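Cysteine hydrolase (Staphylococcus aureus, PDB 6KUA) probably hydrolyses nicotinamide to nicotinic acid and ammonia, as a zinc-containing nicotinamidase of the isochorismatase-like cysteine hydrolase family. Local coordinates at residues V9-D14 and E81-V86; F51-H56 and V99-K104. One frame throughout, in Å; residues are numbered along the deposited sequence.

Interaction 1. Residues V9-D14 and E81-V86; sequences VDYSYD and ELYGKV
Tyr11 and Tyr83 meet at the apolar centre of this contact, where CE2 of Tyr11 comes within 3.6 Å of CD2 of Tyr83. That carbon approaches the Tyr83 ring at its edge, and the two ring planes are turned 79° apart, with centroids 5.8 Å from each other. Tyr11 carries its CG anti to the backbone N (chi1 -157°), and its ring reaches across to the 81-86 segment. There CG2 of Val86, in the first turn of helix 84-93, lies 3.8 Å from CE2 of Tyr11, the two side chains crossing at about a right angle. At the opposite ortho carbon of Tyr83, Tyr13 makes a lighter contact, CD1 to CD1 at 4.3 Å. The phenol oxygen of Tyr11 is bonded to the carbonyl of Gly28, so the ring is fixed at its far end as well.

Outward from the rings the backbones bond directly. Tyr83 N donates to Tyr11 O at 2.9 Å, in the plane of that carbonyl, and CA of Leu82 adds a C-H contact to the same oxygen. Tyr13 N donates to Glu81 O, also at 2.9 Å, with a C=O...N angle of 179°. The pair brackets Ser12 and Leu82, whose backbones form a single beta bridge.

At the polar edge Ser12 occupies the N-cap of helix 13-16, its OG making a weak bond to Phe15 N. Tyr11 itself centres an inverse gamma turn. The whole is an isolated beta bridge between two loops, each leading into a helix, beyond the C-terminal end of strand 4-9 in an alpha/beta fold with a parallel sheet.

Interaction 2. Residues F51-H56 and V99-K104; sequences FLMDLH and VHFIDK. With ZN (zinc ion), chain I.
Met53 lies obliquely against the ring of Phe101, its CG 3.3 Å from CZ at the ring's tip. Phe101 has its CG anti to the backbone N (chi1 -164°), which starts the ring toward the neighbouring strand, and one face then lies over the carbonyl oxygen of Phe51, offset toward the rim. Phe51 presents its own ring edge to His100 O and, through CE1, to CG1 of Val99. On the other face of the sheet Leu52 and Ile102 run side by side and point the same way, CD2 to CG2 3.8 Å apart.

Five backbone bonds join the parallel strands, from Phe51 N to His100 O (2.7 Å) through Leu55 N to Lys104 O (2.9 Å). Lys104 crosses Asp54 obliquely, and NZ to OD1, at 4.0 Å, is a long salt bridge; the stronger partner of Lys104 NZ is Asp10. Just past the strand, His56 NE2 binds the zinc ion at 2.3 Å, although this histidine is poorly ordered.

Strand 99-104 is an edge strand of the chain's five-stranded parallel sheet, and strand 48-54 separates it from strand 4-9. Helix 115-121 covers Leu52 and Ile102, while helix 84-93 packs against Phe51 and Val99.

Interactions 1 and 2 have centres about 11 Å apart and touch directly. Their segments alternate along the chain, 9-14, 51-56, 81-86, 99-104, and helix 84-93 links strands 48-54 and 99-104 in the same parallel sheet. The tightest join is a salt bridge from Asp10 OD2 to Lys104 NZ, 2.6 Å long; Asp10 OD1 probably accepts a hydrogen bond from Asp54 N, and Ser12 CB packs on Met53 CE. The two contacts thus meet at the C-terminal ends of the strands, near the zinc ion. An aspartate and a lysine paired there are consistent with the Asp-Lys-Cys catalytic triad of isochorismatase-like nicotinamidases, whose metal lies close by.

Interaction 1. Residues V9-D14 and E81-V86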
ATOM      1  N   VAL A   9     -13.989  15.730  -1.516  1.00 22.66           N
ATOM      2  CA  VAL A   9     -13.821  14.976  -0.275  1.00 22.32           C
ATOM      3  C   VAL A   9     -14.914  15.359   0.720  1.00 26.17           C
ATOM      4  O   VAL A   9     -15.028  16.526   1.122  1.00 24.61           O
ATOM      5  CB  VAL A   9     -12.423  15.204   0.321  1.00 24.73           C
ATOM      6  CG1 VAL A   9     -12.230  14.351   1.563  1.00 26.75           C
ATOM      7  CG2 VAL A   9     -11.353  14.873  -0.720  1.00 20.08           C
ATOM      8  N   ASP A  10     -15.730  14.363   1.086  1.00 23.96           N
ATOM      9  CA  ASP A  10     -16.642  14.396   2.240  1.00 34.21           C
ATOM     10  C   ASP A  10     -17.540  15.630   2.287  1.00 33.55           C
ATOM     11  O   ASP A  10     -17.771  16.215   3.351  1.00 32.11           O
ATOM     12  CB  ASP A  10     -15.855  14.255   3.542  1.00 32.49           C
ATOM     13  CG  ASP A  10     -15.538  12.822   3.849  1.00 39.21           C
ATOM     14  OD1 ASP A  10     -16.481  11.997   3.839  1.00 41.01           O
ATOM     15  OD2 ASP A  10     -14.349  12.506   4.070  1.00 42.77           O
ATOM     16  N   TYR A  11     -18.102  16.010   1.140  1.00 32.29           N
ATOM     17  CA  TYR A  11     -18.989  17.173   1.098  1.00 30.09           C
ATOM     18  C   TYR A  11     -20.442  16.757   1.338  1.00 33.65           C
ATOM     19  O   TYR A  11     -21.324  16.951   0.506  1.00 33.82           O
ATOM     20  CB  TYR A  11     -18.842  17.913  -0.222  1.00 28.88           C
ATOM     21  CG  TYR A  11     -19.285  19.341  -0.084  1.00 31.51           C
ATOM     22  CD1 TYR A  11     -18.497  20.257   0.592  1.00 30.60           C
ATOM     23  CD2 TYR A  11     -20.517  19.759  -0.573  1.00 35.99           C
ATOM     24  CE1 TYR A  11     -18.897  21.560   0.748  1.00 35.63           C
ATOM     25  CE2 TYR A  11     -20.939  21.065  -0.418  1.00 37.46           C
ATOM     26  CZ  TYR A  11     -20.122  21.960   0.243  1.00 39.74           C
ATOM     27  OH  TYR A  11     -20.511  23.261   0.395  1.00 39.34           O
ATOM     28  N   SER A  12     -20.675  16.181   2.511  1.00 37.09           N
ATOM     29  CA  SER A  12     -21.957  15.593   2.867  1.00 42.33           C
ATOM     30  C   SER A  12     -22.744  16.499   3.804  1.00 43.18           C
ATOM     31  O   SER A  12     -22.192  17.380   4.472  1.00 39.86           O
ATOM     32  CB  SER A  12     -21.761  14.234   3.535  1.00 42.61           C
ATOM     33  OG  SER A  12     -21.357  14.403   4.877  1.00 41.10           O
ATOM     34  N   TYR A  13     -24.056  16.247   3.851  1.00 41.53           N
ATOM     35  CA  TYR A  13     -24.952  16.982   4.741  1.00 47.66           C
ATOM     36  C   TYR A  13     -24.468  16.934   6.192  1.00 49.45           C
ATOM     37  O   TYR A  13     -24.471  17.957   6.889  1.00 48.77           O
ATOM     38  CB  TYR A  13     -26.369  16.408   4.605  1.00 57.94           C
ATOM     39  CG  TYR A  13     -27.463  17.090   5.414  1.00 63.71           C
ATOM     40  CD1 TYR A  13     -28.157  18.187   4.903  1.00 65.26           C
ATOM     41  CD2 TYR A  13     -27.826  16.614   6.673  1.00 63.67           C
ATOM     42  CE1 TYR A  13     -29.168  18.805   5.633  1.00 65.40           C
ATOM     43  CE2 TYR A  13     -28.836  17.224   7.412  1.00 69.08           C
ATOM     44  CZ  TYR A  13     -29.503  18.319   6.888  1.00 71.60           C
ATOM     45  OH  TYR A  13     -30.502  18.928   7.620  1.00 67.80           O
ATOM     46  N   ASP A  14     -24.028  15.762   6.660  1.00 51.52           N
ATOM     47  CA  ASP A  14     -23.618  15.624   8.057  1.00 52.69           C
ATOM     48  C   ASP A  14     -22.416  16.496   8.397  1.00 54.39           C
ATOM     49  O   ASP A  14     -22.272  16.920   9.549  1.00 55.96           O
ATOM     50  CB  ASP A  14     -23.306  14.161   8.378  1.00 54.90           C
ATOM     51  CG  ASP A  14     -24.491  13.433   8.972  1.00 63.41           C
ATOM     52  OD1 ASP A  14     -25.465  14.112   9.373  1.00 66.38           O
ATOM     53  OD2 ASP A  14     -24.455  12.183   9.033  1.00 67.38           O
ATOM     54  N   GLU A  81     -25.686  11.933   2.355  1.00 56.23           N
ATOM     55  CA  GLU A  81     -25.936  12.450   1.018  1.00 50.49           C
ATOM     56  C   GLU A  81     -25.109  13.706   0.776  1.00 46.70           C
ATOM     57  O   GLU A  81     -24.808  14.465   1.702  1.00 48.57           O
ATOM     58  CB  GLU A  81     -27.416  12.775   0.833  1.00 49.90           C
ATOM     59  CG  GLU A  81     -28.323  11.560   0.804  1.00 60.86           C
ATOM     60  CD  GLU A  81     -29.761  11.914   0.466  1.00 68.90           C
ATOM     61  OE1 GLU A  81     -30.637  11.032   0.598  1.00 70.15           O
ATOM     62  OE2 GLU A  81     -30.014  13.076   0.071  1.00 71.27           O
ATOM     63  N   LEU A  82     -24.762  13.937  -0.486  1.00 39.88           N
ATOM     64  CA  LEU A  82     -23.995  15.128  -0.827  1.00 43.21           C
ATOM     65  C   LEU A  82     -24.802  16.387  -0.520  1.00 40.42           C
ATOM     66  O   LEU A  82     -26.029  16.412  -0.619  1.00 40.77           O
ATOM     67  CB  LEU A  82     -23.583  15.092  -2.298  1.00 36.69           C
ATOM     68  CG  LEU A  82     -22.557  14.013  -2.667  1.00 37.83           C
ATOM     69  CD1 LEU A  82     -22.486  13.829  -4.171  1.00 36.54           C
ATOM     70  CD2 LEU A  82     -21.186  14.358  -2.123  1.00 33.45           C
ATOM     71  N   TYR A  83     -24.097  17.442  -0.145  1.00 38.30           N
ATOM     72  CA  TYR A  83     -24.741  18.647   0.347  1.00 39.03           C
ATOM     73  C   TYR A  83     -25.188  19.556  -0.796  1.00 39.13           C
ATOM     74  O   TYR A  83     -24.421  19.828  -1.720  1.00 37.83           O
ATOM     75  CB  TYR A  83     -23.790  19.409   1.268  1.00 38.65           C
ATOM     76  CG  TYR A  83     -24.385  20.684   1.797  1.00 37.55           C
ATOM     77  CD1 TYR A  83     -25.282  20.654   2.858  1.00 45.68           C
ATOM     78  CD2 TYR A  83     -24.076  21.905   1.230  1.00 37.83           C
ATOM     79  CE1 TYR A  83     -25.846  21.806   3.349  1.00 43.35           C
ATOM     80  CE2 TYR A  83     -24.637  23.071   1.710  1.00 46.42           C
ATOM     81  CZ  TYR A  83     -25.527  23.011   2.775  1.00 47.47           C
ATOM     82  OH  TYR A  83     -26.100  24.156   3.281  1.00 53.45           O
ATOM     83  N   GLY A  84     -26.436  20.019  -0.718  1.00 42.34           N
ATOM     84  CA  GLY A  84     -26.861  21.242  -1.390  1.00 41.23           C
ATOM     85  C   GLY A  84     -26.774  21.177  -2.897  1.00 38.69           C
ATOM     86  O   GLY A  84     -27.149  20.183  -3.528  1.00 40.56           O
ATOM     87  N   LYS A  85     -26.274  22.265  -3.491  1.00 36.72           N
ATOM     88  CA  LYS A  85     -26.127  22.323  -4.943  1.00 36.40           C
ATOM     89  C   LYS A  85     -25.153  21.273  -5.469  1.00 38.57           C
ATOM     90  O   LYS A  85     -25.292  20.823  -6.612  1.00 34.88           O
ATOM     91  CB  LYS A  85     -25.675  23.712  -5.375  1.00 36.13           C
ATOM     92  CG  LYS A  85     -26.661  24.813  -5.030  1.00 42.76           C
ATOM     93  CD  LYS A  85     -26.084  26.180  -5.375  1.00 42.55           C
ATOM     94  CE  LYS A  85     -26.812  27.285  -4.626  1.00 53.14           C
ATOM     95  NZ  LYS A  85     -26.088  28.583  -4.746  1.00 60.00           N
ATOM     96  N   VAL A  86     -24.161  20.875  -4.670  1.00 36.84           N
ATOM     97  CA  VAL A  86     -23.258  19.818  -5.116  1.00 34.89           C
ATOM     98  C   VAL A  86     -24.020  18.506  -5.248  1.00 32.55           C
ATOM     99  O   VAL A  86     -23.906  17.799  -6.254  1.00 30.32           O
ATOM    100  CB  VAL A  86     -22.056  19.690  -4.160  1.00 33.25           C
ATOM    101  CG1 VAL A  86     -21.268  18.424  -4.463  1.00 27.03           C
ATOM    102  CG2 VAL A  86     -21.172  20.927  -4.252  1.00 24.69           C
TER

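Interaction 2. Residues F51-H56 and V99-K104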
ATOM      1  N   PHE A  51     -16.225  11.551  -6.216  1.00 21.98           N
ATOM      2  CA  PHE A  51     -16.834  11.945  -4.955  1.00 23.15           C
ATOM      3  C   PHE A  51     -16.464  10.900  -3.907  1.00 25.95           C
ATOM      4  O   PHE A  51     -16.827   9.725  -4.042  1.00 25.86           O
ATOM      5  CB  PHE A  51     -18.352  12.087  -5.105  1.00 26.02           C
ATOM      6  CG  PHE A  51     -18.767  13.208  -6.029  1.00 23.17           C
ATOM      7  CD1 PHE A  51     -18.846  13.005  -7.393  1.00 25.22           C
ATOM      8  CD2 PHE A  51     -19.061  14.469  -5.525  1.00 22.21           C
ATOM      9  CE1 PHE A  51     -19.224  14.046  -8.255  1.00 26.26           C
ATOM     10  CE2 PHE A  51     -19.434  15.499  -6.360  1.00 25.30           C
ATOM     11  CZ  PHE A  51     -19.518  15.292  -7.731  1.00 25.93           C
ATOM     12  N   LEU A  52     -15.699  11.319  -2.900  1.00 23.90           N
ATOM     13  CA  LEU A  52     -15.147  10.428  -1.885  1.00 25.22           C
ATOM     14  C   LEU A  52     -15.869  10.673  -0.569  1.00 28.48           C
ATOM     15  O   LEU A  52     -15.881  11.803  -0.071  1.00 26.99           O
ATOM     16  CB  LEU A  52     -13.647  10.652  -1.728  1.00 24.30           C
ATOM     17  CG  LEU A  52     -12.943  10.170  -2.993  1.00 26.38           C
ATOM     18  CD1 LEU A  52     -12.036  11.254  -3.559  1.00 25.65           C
ATOM     19  CD2 LEU A  52     -12.182   8.897  -2.685  1.00 31.85           C
ATOM     20  N   MET A  53     -16.454   9.615   0.001  1.00 28.95           N
ATOM     21  CA  MET A  53     -17.397   9.769   1.105  1.00 31.69           C
ATOM     22  C   MET A  53     -17.161   8.752   2.212  1.00 29.49           C
ATOM     23  O   MET A  53     -17.156   7.545   1.965  1.00 25.17           O
ATOM     24  CB  MET A  53     -18.834   9.641   0.597  1.00 34.08           C
ATOM     25  CG  MET A  53     -19.202  10.721  -0.408  1.00 34.69           C
ATOM     26  SD  MET A  53     -19.463  12.300   0.411  1.00 53.24           S
ATOM     27  CE  MET A  53     -20.129  11.701   1.953  1.00 39.88           C
ATOM     28  N   ASP A  54     -16.980   9.259   3.428  1.00 30.94           N
ATOM     29  CA  ASP A  54     -16.938   8.436   4.627  1.00 36.87           C
ATOM     30  C   ASP A  54     -18.085   7.435   4.650  1.00 40.15           C
ATOM     31  O   ASP A  54     -19.254   7.798   4.484  1.00 34.79           O
ATOM     32  CB  ASP A  54     -17.012   9.333   5.869  1.00 47.89           C
ATOM     33  CG  ASP A  54     -15.677   9.460   6.579  1.00 58.28           C
ATOM     34  OD1 ASP A  54     -14.901   8.468   6.564  1.00 57.71           O
ATOM     35  OD2 ASP A  54     -15.403  10.551   7.145  1.00 61.11           O
ATOM     36  N   LEU A  55     -17.734   6.167   4.822  1.00 42.42           N
ATOM     37  CA  LEU A  55     -18.708   5.107   5.028  1.00 46.65           C
ATOM     38  C   LEU A  55     -18.881   4.910   6.526  1.00 53.36           C
ATOM     39  O   LEU A  55     -17.892   4.867   7.262  1.00 59.39           O
ATOM     40  CB  LEU A  55     -18.241   3.808   4.368  1.00 41.22           C
ATOM     41  CG  LEU A  55     -19.284   2.692   4.288  1.00 47.68           C
ATOM     42  CD1 LEU A  55     -20.657   3.283   4.039  1.00 47.40           C
ATOM     43  CD2 LEU A  55     -18.936   1.671   3.217  1.00 43.82           C
ATOM     44  N   HIS A  56     -20.126   4.814   6.976  1.00 56.41           N
ATOM     45  CA  HIS A  56     -20.390   4.462   8.372  1.00 56.00           C
ATOM     46  C   HIS A  56     -21.713   3.724   8.535  1.00 58.63           C
ATOM     47  O   HIS A  56     -21.752   2.636   9.111  1.00 59.02           O
ATOM     48  CB  HIS A  56     -20.376   5.707   9.249  1.00 61.95           C
ATOM     49  CG  HIS A  56     -19.001   6.176   9.604  1.00 64.78           C
ATOM     50  ND1 HIS A  56     -18.046   5.340  10.143  1.00 62.47           N
ATOM     51  CD2 HIS A  56     -18.416   7.391   9.486  1.00 61.32           C
ATOM     52  CE1 HIS A  56     -16.933   6.021  10.348  1.00 62.07           C
ATOM     53  NE2 HIS A  56     -17.131   7.268   9.959  1.00 66.44           N
ATOM     54  N   VAL A  99     -17.690  10.162 -13.924  1.00 27.47           N
ATOM     55  CA  VAL A  99     -18.140  10.503 -12.577  1.00 26.39           C
ATOM     56  C   VAL A  99     -18.108   9.241 -11.726  1.00 27.90           C
ATOM     57  O   VAL A  99     -18.670   8.213 -12.117  1.00 29.52           O
ATOM     58  CB  VAL A  99     -19.557  11.107 -12.573  1.00 30.08           C
ATOM     59  CG1 VAL A  99     -20.058  11.287 -11.151  1.00 30.79           C
ATOM     60  CG2 VAL A  99     -19.575  12.427 -13.327  1.00 28.05           C
ATOM     61  N   HIS A 100     -17.464   9.319 -10.564  1.00 23.29           N
ATOM     62  CA  HIS A 100     -17.270   8.153  -9.710  1.00 23.73           C
ATOM     63  C   HIS A 100     -17.580   8.492  -8.265  1.00 23.64           C
ATOM     64  O   HIS A 100     -17.331   9.608  -7.792  1.00 22.60           O
ATOM     65  CB  HIS A 100     -15.843   7.615  -9.784  1.00 25.79           C
ATOM     66  CG  HIS A 100     -15.301   7.570 -11.175  1.00 29.04           C
ATOM     67  ND1 HIS A 100     -15.214   6.403 -11.900  1.00 31.41           N
ATOM     68  CD2 HIS A 100     -14.846   8.555 -11.985  1.00 24.89           C
ATOM     69  CE1 HIS A 100     -14.709   6.668 -13.093  1.00 34.12           C
ATOM     70  NE2 HIS A 100     -14.485   7.968 -13.172  1.00 30.84           N
ATOM     71  N   PHE A 101     -18.102   7.492  -7.566  1.00 25.00           N
ATOM     72  CA  PHE A 101     -18.455   7.604  -6.164  1.00 26.45           C
ATOM     73  C   PHE A 101     -17.758   6.474  -5.431  1.00 27.71           C
ATOM     74  O   PHE A 101     -17.942   5.305  -5.776  1.00 26.98           O
ATOM     75  CB  PHE A 101     -19.967   7.536  -5.974  1.00 26.64           C
ATOM     76  CG  PHE A 101     -20.425   8.024  -4.639  1.00 27.75           C
ATOM     77  CD1 PHE A 101     -20.324   7.208  -3.523  1.00 28.51           C
ATOM     78  CD2 PHE A 101     -20.958   9.299  -4.498  1.00 30.00           C
ATOM     79  CE1 PHE A 101     -20.759   7.651  -2.275  1.00 35.08           C
ATOM     80  CE2 PHE A 101     -21.390   9.754  -3.263  1.00 30.43           C
ATOM     81  CZ  PHE A 101     -21.299   8.922  -2.148  1.00 33.14           C
ATOM     82  N   ILE A 102     -16.953   6.821  -4.436  1.00 26.95           N
ATOM     83  CA  ILE A 102     -16.058   5.877  -3.785  1.00 26.60           C
ATOM     84  C   ILE A 102     -16.291   5.995  -2.285  1.00 24.03           C
ATOM     85  O   ILE A 102     -16.205   7.100  -1.738  1.00 26.27           O
ATOM     86  CB  ILE A 102     -14.589   6.168  -4.139  1.00 30.92           C
ATOM     87  CG1 ILE A 102     -14.332   5.860  -5.620  1.00 30.53           C
ATOM     88  CG2 ILE A 102     -13.633   5.401  -3.230  1.00 29.00           C
ATOM     89  CD1 ILE A 102     -12.886   5.870  -5.987  1.00 30.14           C
ATOM     90  N   ASP A 103     -16.624   4.873  -1.633  1.00 28.12           N
ATOM     91  CA  ASP A 103     -16.698   4.812  -0.175  1.00 28.42           C
ATOM     92  C   ASP A 103     -15.308   4.623   0.413  1.00 22.50           C
ATOM     93  O   ASP A 103     -14.512   3.827  -0.092  1.00 29.89           O
ATOM     94  CB  ASP A 103     -17.576   3.648   0.299  1.00 31.72           C
ATOM     95  CG  ASP A 103     -18.991   3.715  -0.219  1.00 40.30           C
ATOM     96  OD1 ASP A 103     -19.619   4.803  -0.178  1.00 41.72           O
ATOM     97  OD2 ASP A 103     -19.486   2.652  -0.646  1.00 45.45           O
ATOM     98  N   LYS A 104     -15.020   5.346   1.485  1.00 21.82           N
ATOM     99  CA  LYS A 104     -13.735   5.241   2.161  1.00 24.30           C
ATOM    100  C   LYS A 104     -13.970   5.001   3.646  1.00 27.63           C
ATOM    101  O   LYS A 104     -15.017   5.367   4.183  1.00 30.56           O
ATOM    102  CB  LYS A 104     -12.868   6.501   1.953  1.00 26.86           C
ATOM    103  CG  LYS A 104     -13.426   7.797   2.531  1.00 25.47           C
ATOM    104  CD  LYS A 104     -12.546   8.962   2.103  1.00 25.69           C
ATOM    105  CE  LYS A 104     -13.044  10.304   2.610  1.00 30.18           C
ATOM    106  NZ  LYS A 104     -12.696  10.553   4.031  1.00 28.56           N
TER
HETATM  107 ZN    ZN I 201     -16.226   9.364   9.901  1.00102.81          ZN